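Local coordinates for protein amidohydrolase (Pseudomonas aeruginosa, PDB 2I5G) that probably hydrolyses dipeptides as a metal-dependent peptidase of the membrane (renal) dipeptidase family M19, at residues Y120-L125 / C130-G135; D257-L262 / T273-I278. The protein carries 2 engineered substitutions. All blocks are in the same frame, centred on the assembly; numbering follows the deposited sequence.

Contact 1 of 2, residues Y120-L125 / C130-G135; sequences YNTQNL and CYERDG
Asn121 and Tyr131 meet across a long loop of the TIM-barrel fold, the one that leaves strand 113-117 and returns through helix 139-151. Asn121 sits at the centre of a classic gamma turn, closed by a bond of 2.7 Å from Thr122 N to Tyr120 O, and this tight reversal presents its carbonyl to the returning chain. Tyr131 N donates to Asn121 O at 3.0 Å, in the carbonyl plane and on a lone pair, with an N-H...O angle of 161°. The side chains of the two residues then run side by side in the same direction. The CB of Asn121 lies 3.6 Å from Tyr131 CD1, and its OD1 reaches Tyr131 CE1 at 3.5 Å, with amide and ring planes 65° apart. That same OD1 stands over the centre of the Tyr120 ring and makes a weak hydrogen bond with His159 ND1, so the amide is confined by several neighbours.

At Thr122 the contact passes to Glu132, whose extended chain, with CG anti to the backbone N (chi1 -179°), carries its carboxylate back across the loop. Glu132 OE2 packs against Thr122 CB and CG2, while Thr122 OG1 is hydrogen-bonded to Asp265 OD1. The other oxygen, OE1, accepts from Gly139 N of the second subunit, so this glutamate joins the fold of the loop to the dimer interface. Gln123 shares that double role: NE2 bonds to Asn124 O of the second subunit, whereas its backbone N makes only a weak bond, 3.5 Å long, to Glu132 OE2.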
ATOM      1  N   TYR A 120      -1.338  -4.327   9.313  1.00 18.08           N
ATOM      2  CA  TYR A 120      -1.436  -3.734  10.637  1.00 16.96           C
ATOM      3  C   TYR A 120      -2.510  -2.654  10.707  1.00 16.69           C
ATOM      4  O   TYR A 120      -2.258  -1.496  10.381  1.00 17.95           O
ATOM      5  CB  TYR A 120      -0.098  -3.131  11.067  1.00 13.28           C
ATOM      6  CG  TYR A 120      -0.068  -2.810  12.544  1.00 14.51           C
ATOM      7  CD1 TYR A 120       0.083  -3.828  13.493  1.00 13.64           C
ATOM      8  CD2 TYR A 120      -0.265  -1.508  13.000  1.00 12.41           C
ATOM      9  CE1 TYR A 120       0.031  -3.561  14.857  1.00 13.11           C
ATOM     10  CE2 TYR A 120      -0.323  -1.226  14.362  1.00 13.77           C
ATOM     11  CZ  TYR A 120      -0.175  -2.258  15.287  1.00 14.56           C
ATOM     12  OH  TYR A 120      -0.247  -1.994  16.643  1.00 15.88           O
ATOM     13  N   ASN A 121      -3.710  -3.050  11.121  1.00 14.93           N
ATOM     14  CA  ASN A 121      -4.844  -2.139  11.285  1.00 15.25           C
ATOM     15  C   ASN A 121      -5.444  -1.516  10.030  1.00 14.18           C
ATOM     16  O   ASN A 121      -6.663  -1.511   9.869  1.00 15.39           O
ATOM     17  CB  ASN A 121      -4.477  -1.009  12.251  1.00 10.83           C
ATOM     18  CG  ASN A 121      -3.931  -1.522  13.566  1.00 13.12           C
ATOM     19  OD1 ASN A 121      -3.990  -2.725  13.854  1.00 11.44           O
ATOM     20  ND2 ASN A 121      -3.396  -0.609  14.382  1.00 13.00           N
ATOM     21  N   THR A 122      -4.601  -0.980   9.153  1.00 13.14           N
ATOM     22  CA  THR A 122      -5.084  -0.327   7.939  1.00 13.44           C
ATOM     23  C   THR A 122      -4.599  -0.966   6.635  1.00 15.66           C
ATOM     24  O   THR A 122      -3.874  -1.960   6.650  1.00 16.22           O
ATOM     25  CB  THR A 122      -4.693   1.153   7.942  1.00  4.67           C
ATOM     26  OG1 THR A 122      -3.313   1.271   8.301  1.00  2.13           O
ATOM     27  CG2 THR A 122      -5.539   1.926   8.937  1.00  3.64           C
ATOM     28  N   GLN A 123      -4.992  -0.384   5.506  1.00 18.00           N
ATOM     29  CA  GLN A 123      -4.611  -0.924   4.204  1.00 19.76           C
ATOM     30  C   GLN A 123      -3.106  -0.952   3.931  1.00 20.29           C
ATOM     31  O   GLN A 123      -2.388   0.016   4.179  1.00 21.14           O
ATOM     32  CB  GLN A 123      -5.333  -0.168   3.087  1.00 17.94           C
ATOM     33  CG  GLN A 123      -5.100  -0.735   1.699  1.00 17.89           C
ATOM     34  CD  GLN A 123      -6.097  -0.204   0.683  1.00 18.34           C
ATOM     35  OE1 GLN A 123      -7.299  -0.460   0.785  1.00 18.90           O
ATOM     36  NE2 GLN A 123      -5.604   0.543  -0.302  1.00 17.70           N
ATOM     37  N   ASN A 124      -2.664  -2.087   3.397  1.00 31.63           N
ATOM     38  CA  ASN A 124      -1.269  -2.376   3.060  1.00 31.16           C
ATOM     39  C   ASN A 124      -1.148  -2.424   1.542  1.00 30.58           C
ATOM     40  O   ASN A 124      -2.019  -1.934   0.825  1.00 31.27           O
ATOM     41  CB  ASN A 124      -0.915  -3.764   3.603  1.00 19.09           C
ATOM     42  CG  ASN A 124       0.321  -3.763   4.445  1.00 20.80           C
ATOM     43  OD1 ASN A 124       0.685  -4.781   5.038  1.00 21.03           O
ATOM     44  ND2 ASN A 124       0.986  -2.617   4.509  1.00 22.83           N
ATOM     45  N   LEU A 125      -0.059  -3.009   1.058  1.00 12.54           N
ATOM     46  CA  LEU A 125       0.107  -3.201  -0.375  1.00 10.59           C
ATOM     47  C   LEU A 125      -0.393  -4.630  -0.607  1.00 10.42           C
ATOM     48  O   LEU A 125      -0.725  -5.001  -1.731  1.00 10.06           O
ATOM     49  CB  LEU A 125       1.577  -3.121  -0.819  1.00  3.52           C
ATOM     50  CG  LEU A 125       2.300  -1.779  -0.930  1.00  3.39           C
ATOM     51  CD1 LEU A 125       3.690  -2.013  -1.488  1.00  2.71           C
ATOM     52  CD2 LEU A 125       1.532  -0.833  -1.825  1.00  2.30           C
ATOM     53  N   CYS A 130      -7.619  -4.586  10.413  1.00 15.26           N
ATOM     54  CA  CYS A 130      -8.907  -4.781  11.062  1.00 17.43           C
ATOM     55  C   CYS A 130      -9.653  -3.537  11.546  1.00 16.42           C
ATOM     56  O   CYS A 130     -10.718  -3.659  12.148  1.00 16.25           O
ATOM     57  CB  CYS A 130      -8.750  -5.765  12.229  1.00 17.94           C
ATOM     58  SG  CYS A 130      -7.637  -5.198  13.533  1.00 24.92           S
ATOM     59  N   TYR A 131      -9.124  -2.349  11.291  1.00 15.72           N
ATOM     60  CA  TYR A 131      -9.818  -1.143  11.739  1.00 15.96           C
ATOM     61  C   TYR A 131     -10.400  -0.317  10.604  1.00 16.74           C
ATOM     62  O   TYR A 131     -10.721   0.853  10.792  1.00 19.47           O
ATOM     63  CB  TYR A 131      -8.885  -0.248  12.550  1.00 11.82           C
ATOM     64  CG  TYR A 131      -8.522  -0.787  13.909  1.00 12.89           C
ATOM     65  CD1 TYR A 131      -7.483  -1.704  14.062  1.00 12.98           C
ATOM     66  CD2 TYR A 131      -9.200  -0.357  15.053  1.00 13.02           C
ATOM     67  CE1 TYR A 131      -7.121  -2.177  15.321  1.00 13.54           C
ATOM     68  CE2 TYR A 131      -8.844  -0.828  16.322  1.00 14.07           C
ATOM     69  CZ  TYR A 131      -7.802  -1.738  16.446  1.00 14.04           C
ATOM     70  OH  TYR A 131      -7.449  -2.222  17.688  1.00 14.22           O
ATOM     71  N   GLU A 132     -10.559  -0.922   9.435  1.00  7.13           N
ATOM     72  CA  GLU A 132     -11.067  -0.199   8.277  1.00  6.58           C
ATOM     73  C   GLU A 132     -11.726  -1.158   7.290  1.00  6.58           C
ATOM     74  O   GLU A 132     -11.514  -2.367   7.357  1.00  5.17           O
ATOM     75  CB  GLU A 132      -9.890   0.515   7.608  1.00 21.98           C
ATOM     76  CG  GLU A 132     -10.208   1.340   6.382  1.00 23.45           C
ATOM     77  CD  GLU A 132      -8.961   1.997   5.795  1.00 25.35           C
ATOM     78  OE1 GLU A 132      -9.110   2.989   5.056  1.00 28.63           O
ATOM     79  OE2 GLU A 132      -7.833   1.522   6.065  1.00 24.78           O
ATOM     80  N   ARG A 133     -12.536  -0.610   6.387  1.00 15.86           N
ATOM     81  CA  ARG A 133     -13.204  -1.401   5.358  1.00 16.13           C
ATOM     82  C   ARG A 133     -12.129  -2.325   4.770  1.00 16.02           C
ATOM     83  O   ARG A 133     -11.096  -1.859   4.294  1.00 17.48           O
ATOM     84  CB  ARG A 133     -13.754  -0.465   4.279  1.00 20.39           C
ATOM     85  CG  ARG A 133     -14.532  -1.144   3.167  1.00 23.45           C
ATOM     86  CD  ARG A 133     -14.397  -0.357   1.861  1.00 26.43           C
ATOM     87  NE  ARG A 133     -14.823   1.036   1.991  1.00 27.50           N
ATOM     88  CZ  ARG A 133     -14.463   2.012   1.161  1.00 26.79           C
ATOM     89  NH1 ARG A 133     -13.668   1.764   0.133  1.00 23.82           N
ATOM     90  NH2 ARG A 133     -14.897   3.247   1.363  1.00 30.10           N
ATOM     91  N   ASP A 134     -12.374  -3.630   4.811  1.00 11.25           N
ATOM     92  CA  ASP A 134     -11.411  -4.620   4.329  1.00 10.52           C
ATOM     93  C   ASP A 134     -11.624  -4.977   2.863  1.00 10.72           C
ATOM     94  O   ASP A 134     -12.634  -5.568   2.503  1.00 11.81           O
ATOM     95  CB  ASP A 134     -11.506  -5.867   5.226  1.00 18.20           C
ATOM     96  CG  ASP A 134     -10.476  -6.933   4.887  1.00 18.15           C
ATOM     97  OD1 ASP A 134     -10.198  -7.782   5.764  1.00 15.79           O
ATOM     98  OD2 ASP A 134      -9.957  -6.944   3.753  1.00 20.28           O
ATOM     99  N   GLY A 135     -10.659  -4.626   2.018  1.00 23.00           N
ATOM    100  CA  GLY A 135     -10.772  -4.907   0.593  1.00 21.10           C
ATOM    101  C   GLY A 135     -10.374  -6.303   0.134  1.00 21.34           C
ATOM    102  O   GLY A 135     -10.568  -6.654  -1.029  1.00 22.45           O
TER

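Contact 2 of 2, residues D257-L262 / T273-I278; sequences DFFEWL and TNFGKI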
ATOM      1  N   ASP A 257       4.263   7.792  24.382  1.00  8.40           N
ATOM      2  CA  ASP A 257       4.606   7.986  22.981  1.00  8.29           C
ATOM      3  C   ASP A 257       4.399   6.699  22.181  1.00  7.88           C
ATOM      4  O   ASP A 257       3.900   6.735  21.052  1.00  5.95           O
ATOM      5  CB  ASP A 257       6.068   8.446  22.861  1.00 27.68           C
ATOM      6  CG  ASP A 257       6.293   9.851  23.416  1.00 30.92           C
ATOM      7  OD1 ASP A 257       5.576  10.250  24.356  1.00 36.24           O
ATOM      8  OD2 ASP A 257       7.199  10.555  22.922  1.00 30.43           O
ATOM      9  N   PHE A 258       4.780   5.569  22.776  1.00 20.48           N
ATOM     10  CA  PHE A 258       4.664   4.256  22.141  1.00 19.73           C
ATOM     11  C   PHE A 258       3.228   3.857  21.826  1.00 20.36           C
ATOM     12  O   PHE A 258       2.955   3.307  20.761  1.00 20.14           O
ATOM     13  CB  PHE A 258       5.291   3.190  23.039  1.00 13.11           C
ATOM     14  CG  PHE A 258       5.148   1.780  22.517  1.00 11.57           C
ATOM     15  CD1 PHE A 258       5.963   1.315  21.495  1.00  9.31           C
ATOM     16  CD2 PHE A 258       4.215   0.906  23.078  1.00 10.73           C
ATOM     17  CE1 PHE A 258       5.854  -0.008  21.041  1.00  8.88           C
ATOM     18  CE2 PHE A 258       4.101  -0.415  22.631  1.00  8.51           C
ATOM     19  CZ  PHE A 258       4.922  -0.870  21.613  1.00  8.34           C
ATOM     20  N   PHE A 259       2.313   4.114  22.756  1.00 14.28           N
ATOM     21  CA  PHE A 259       0.916   3.765  22.537  1.00 13.46           C
ATOM     22  C   PHE A 259       0.241   4.673  21.527  1.00 13.11           C
ATOM     23  O   PHE A 259      -0.548   4.209  20.701  1.00 13.78           O
ATOM     24  CB  PHE A 259       0.159   3.748  23.868  1.00 13.07           C
ATOM     25  CG  PHE A 259       0.471   2.540  24.700  1.00 12.65           C
ATOM     26  CD1 PHE A 259       0.069   1.279  24.279  1.00 12.95           C
ATOM     27  CD2 PHE A 259       1.251   2.647  25.845  1.00 12.28           C
ATOM     28  CE1 PHE A 259       0.451   0.132  24.984  1.00 13.96           C
ATOM     29  CE2 PHE A 259       1.638   1.515  26.557  1.00 11.71           C
ATOM     30  CZ  PHE A 259       1.238   0.252  26.125  1.00 13.62           C
ATOM     31  N   GLU A 260       0.557   5.962  21.574  1.00 19.36           N
ATOM     32  CA  GLU A 260      -0.021   6.907  20.621  1.00 20.56           C
ATOM     33  C   GLU A 260       0.431   6.518  19.218  1.00 18.76           C
ATOM     34  O   GLU A 260      -0.306   6.667  18.243  1.00 17.78           O
ATOM     35  CB  GLU A 260       0.432   8.334  20.948  1.00 26.68           C
ATOM     36  CG  GLU A 260      -0.169   8.873  22.235  1.00 30.12           C
ATOM     37  CD  GLU A 260      -1.686   8.954  22.170  1.00 32.60           C
ATOM     38  OE1 GLU A 260      -2.207   9.808  21.417  1.00 34.08           O
ATOM     39  OE2 GLU A 260      -2.357   8.156  22.861  1.00 33.18           O
ATOM     40  N   TRP A 261       1.652   6.001  19.143  1.00 17.04           N
ATOM     41  CA  TRP A 261       2.270   5.565  17.898  1.00 17.21           C
ATOM     42  C   TRP A 261       1.553   4.342  17.334  1.00 17.45           C
ATOM     43  O   TRP A 261       1.425   4.172  16.122  1.00 18.51           O
ATOM     44  CB  TRP A 261       3.733   5.226  18.169  1.00 17.62           C
ATOM     45  CG  TRP A 261       4.491   4.814  16.973  1.00 17.92           C
ATOM     46  CD1 TRP A 261       4.742   5.564  15.860  1.00 19.56           C
ATOM     47  CD2 TRP A 261       5.161   3.567  16.779  1.00 17.02           C
ATOM     48  NE1 TRP A 261       5.537   4.862  14.987  1.00 18.71           N
ATOM     49  CE2 TRP A 261       5.809   3.633  15.527  1.00 17.55           C
ATOM     50  CE3 TRP A 261       5.282   2.402  17.544  1.00 17.36           C
ATOM     51  CZ2 TRP A 261       6.573   2.578  15.021  1.00 18.78           C
ATOM     52  CZ3 TRP A 261       6.044   1.349  17.041  1.00 17.45           C
ATOM     53  CH2 TRP A 261       6.679   1.449  15.791  1.00 18.19           C
ATOM     54  N   LEU A 262       1.095   3.487  18.232  1.00 12.45           N
ATOM     55  CA  LEU A 262       0.385   2.286  17.851  1.00 12.92           C
ATOM     56  C   LEU A 262      -1.066   2.613  17.479  1.00 13.59           C
ATOM     57  O   LEU A 262      -1.683   1.900  16.698  1.00 13.45           O
ATOM     58  CB  LEU A 262       0.415   1.291  19.019  1.00  8.08           C
ATOM     59  CG  LEU A 262       1.259   0.011  18.927  1.00  8.31           C
ATOM     60  CD1 LEU A 262       2.635   0.294  18.383  1.00  5.05           C
ATOM     61  CD2 LEU A 262       1.354  -0.617  20.308  1.00  4.86           C
ATOM     62  N   THR A 273      -7.903   4.366  17.015  1.00 14.43           N
ATOM     63  CA  THR A 273      -8.581   3.867  18.203  1.00 15.16           C
ATOM     64  C   THR A 273      -7.980   4.476  19.462  1.00 14.99           C
ATOM     65  O   THR A 273      -7.047   5.279  19.400  1.00 14.01           O
ATOM     66  CB  THR A 273      -8.455   2.325  18.304  1.00 29.74           C
ATOM     67  OG1 THR A 273      -9.378   1.826  19.276  1.00 31.02           O
ATOM     68  CG2 THR A 273      -7.043   1.931  18.729  1.00 27.99           C
ATOM     69  N   ASN A 274      -8.536   4.083  20.603  1.00 18.86           N
ATOM     70  CA  ASN A 274      -8.063   4.537  21.903  1.00 19.93           C
ATOM     71  C   ASN A 274      -8.189   3.355  22.849  1.00 18.73           C
ATOM     72  O   ASN A 274      -9.296   2.912  23.150  1.00 18.52           O
ATOM     73  CB  ASN A 274      -8.892   5.720  22.408  1.00 45.52           C
ATOM     74  CG  ASN A 274      -8.422   6.226  23.768  1.00 49.50           C
ATOM     75  OD1 ASN A 274      -7.220   6.351  24.023  1.00 49.91           O
ATOM     76  ND2 ASN A 274      -9.374   6.532  24.643  1.00 51.36           N
ATOM     77  N   PHE A 275      -7.050   2.832  23.294  1.00 27.43           N
ATOM     78  CA  PHE A 275      -7.036   1.686  24.196  1.00 27.34           C
ATOM     79  C   PHE A 275      -7.459   2.065  25.600  1.00 27.84           C
ATOM     80  O   PHE A 275      -8.210   1.344  26.248  1.00 29.85           O
ATOM     81  CB  PHE A 275      -5.636   1.067  24.285  1.00 18.60           C
ATOM     82  CG  PHE A 275      -5.076   0.606  22.971  1.00 17.39           C
ATOM     83  CD1 PHE A 275      -5.873  -0.062  22.046  1.00 17.44           C
ATOM     84  CD2 PHE A 275      -3.727   0.790  22.681  1.00 17.35           C
ATOM     85  CE1 PHE A 275      -5.336  -0.543  20.854  1.00 15.03           C
ATOM     86  CE2 PHE A 275      -3.180   0.314  21.492  1.00 16.80           C
ATOM     87  CZ  PHE A 275      -3.988  -0.355  20.579  1.00 16.59           C
ATOM     88  N   GLY A 276      -6.969   3.207  26.063  1.00 19.21           N
ATOM     89  CA  GLY A 276      -7.270   3.645  27.408  1.00 18.83           C
ATOM     90  C   GLY A 276      -6.129   3.173  28.295  1.00 19.24           C
ATOM     91  O   GLY A 276      -5.041   2.877  27.803  1.00 18.64           O
ATOM     92  N   LYS A 277      -6.374   3.099  29.598  1.00 26.09           N
ATOM     93  CA  LYS A 277      -5.366   2.654  30.553  1.00 26.88           C
ATOM     94  C   LYS A 277      -4.856   1.259  30.192  1.00 26.69           C
ATOM     95  O   LYS A 277      -5.637   0.383  29.820  1.00 26.51           O
ATOM     96  CB  LYS A 277      -5.970   2.629  31.959  1.00 54.17           C
ATOM     97  CG  LYS A 277      -6.576   3.956  32.391  1.00 58.25           C
ATOM     98  CD  LYS A 277      -7.979   3.788  33.002  1.00 59.41           C
ATOM     99  CE  LYS A 277      -9.062   3.487  31.949  1.00 58.16           C
ATOM    100  NZ  LYS A 277      -8.948   2.141  31.314  1.00 56.69           N
ATOM    101  N   ILE A 278      -3.547   1.057  30.305  1.00 28.11           N
ATOM    102  CA  ILE A 278      -2.950  -0.238  29.999  1.00 27.90           C
ATOM    103  C   ILE A 278      -2.656  -0.983  31.298  1.00 26.82           C
ATOM    104  O   ILE A 278      -1.651  -0.742  31.962  1.00 26.41           O
ATOM    105  CB  ILE A 278      -1.628  -0.087  29.189  1.00 25.85           C
ATOM    106  CG1 ILE A 278      -1.877   0.707  27.902  1.00 24.75           C
ATOM    107  CG2 ILE A 278      -1.077  -1.463  28.834  1.00 24.26           C
ATOM    108  CD1 ILE A 278      -2.867   0.046  26.946  1.00 25.51           C
TER
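Phe259 and Ile278 face one another where helix 256-263, in the TIM-barrel fold of this M19 family member, is covered by the irregular loop that follows it. No hydrogen bond crosses; the contact is a small apolar cluster, a worked example of a helix held to a loop by aromatic and aliphatic packing. The two side chains approach from opposite directions, and Ile278 lays its CG1 over one face of the Phe259 ring, a CH-pi contact with CG1 3.8 Å from the ring centroid and 17° off the normal. The methylene is displaced toward the rim, coming within 3.6 Å of Phe259 CZ. The methyl CG2 of Ile278, which points opposite the backbone N, comes 4.0 Å from Phe259 CZ, while Ile278 CD1 lies 3.9 Å from Phe259 CE1.

Phe275 enters from another direction, crossing Phe259 at about a right angle. Its CD2 comes 4.1 Å from Phe259 CD1, which lies at the edge of the Phe275 ring, near its plane. One turn farther along the helix, Leu262 CB meets the same ring edge more loosely, 4.5 Å from Phe275 CE2.

Farther out, other residues surround the cluster. Gly276, with a positive phi of 95°, turns the chain between Phe275 and Ile278 so that both can be directed at the helix. Phe275 meets Phe213 edge-to-face and touches Thr263. Glu260 forms a salt bridge with Arg271, a polar link between the helix and the chain just before 273-278. On the face of the Phe259 ring opposite Ile278 stands Phe258 CD2, 4.1 Å above the plane and over its centre.

Followed from the N terminus, the chain leaves strand 113-117 and closes contact 1 within a single loop, four residues separating its segments, before entering helix 139-151. Contact 2 opens much later, after strand 244-246; ten residues separate its segments, the first of them still in helix 256-263. The two are in series, neither nested nor crossed, yet they meet in space although their centres lie about 18 Å apart. Tyr120 OH packs against Leu262 CG at 3.4 Å, and Tyr131 CE2 against Thr273 CB at 3.7 Å. Parts far apart in sequence are thus joined, the loop after strand 113-117 and helix 256-263 with its following loop, contact 1 reaching the second subunit while contact 2 stays within one chain.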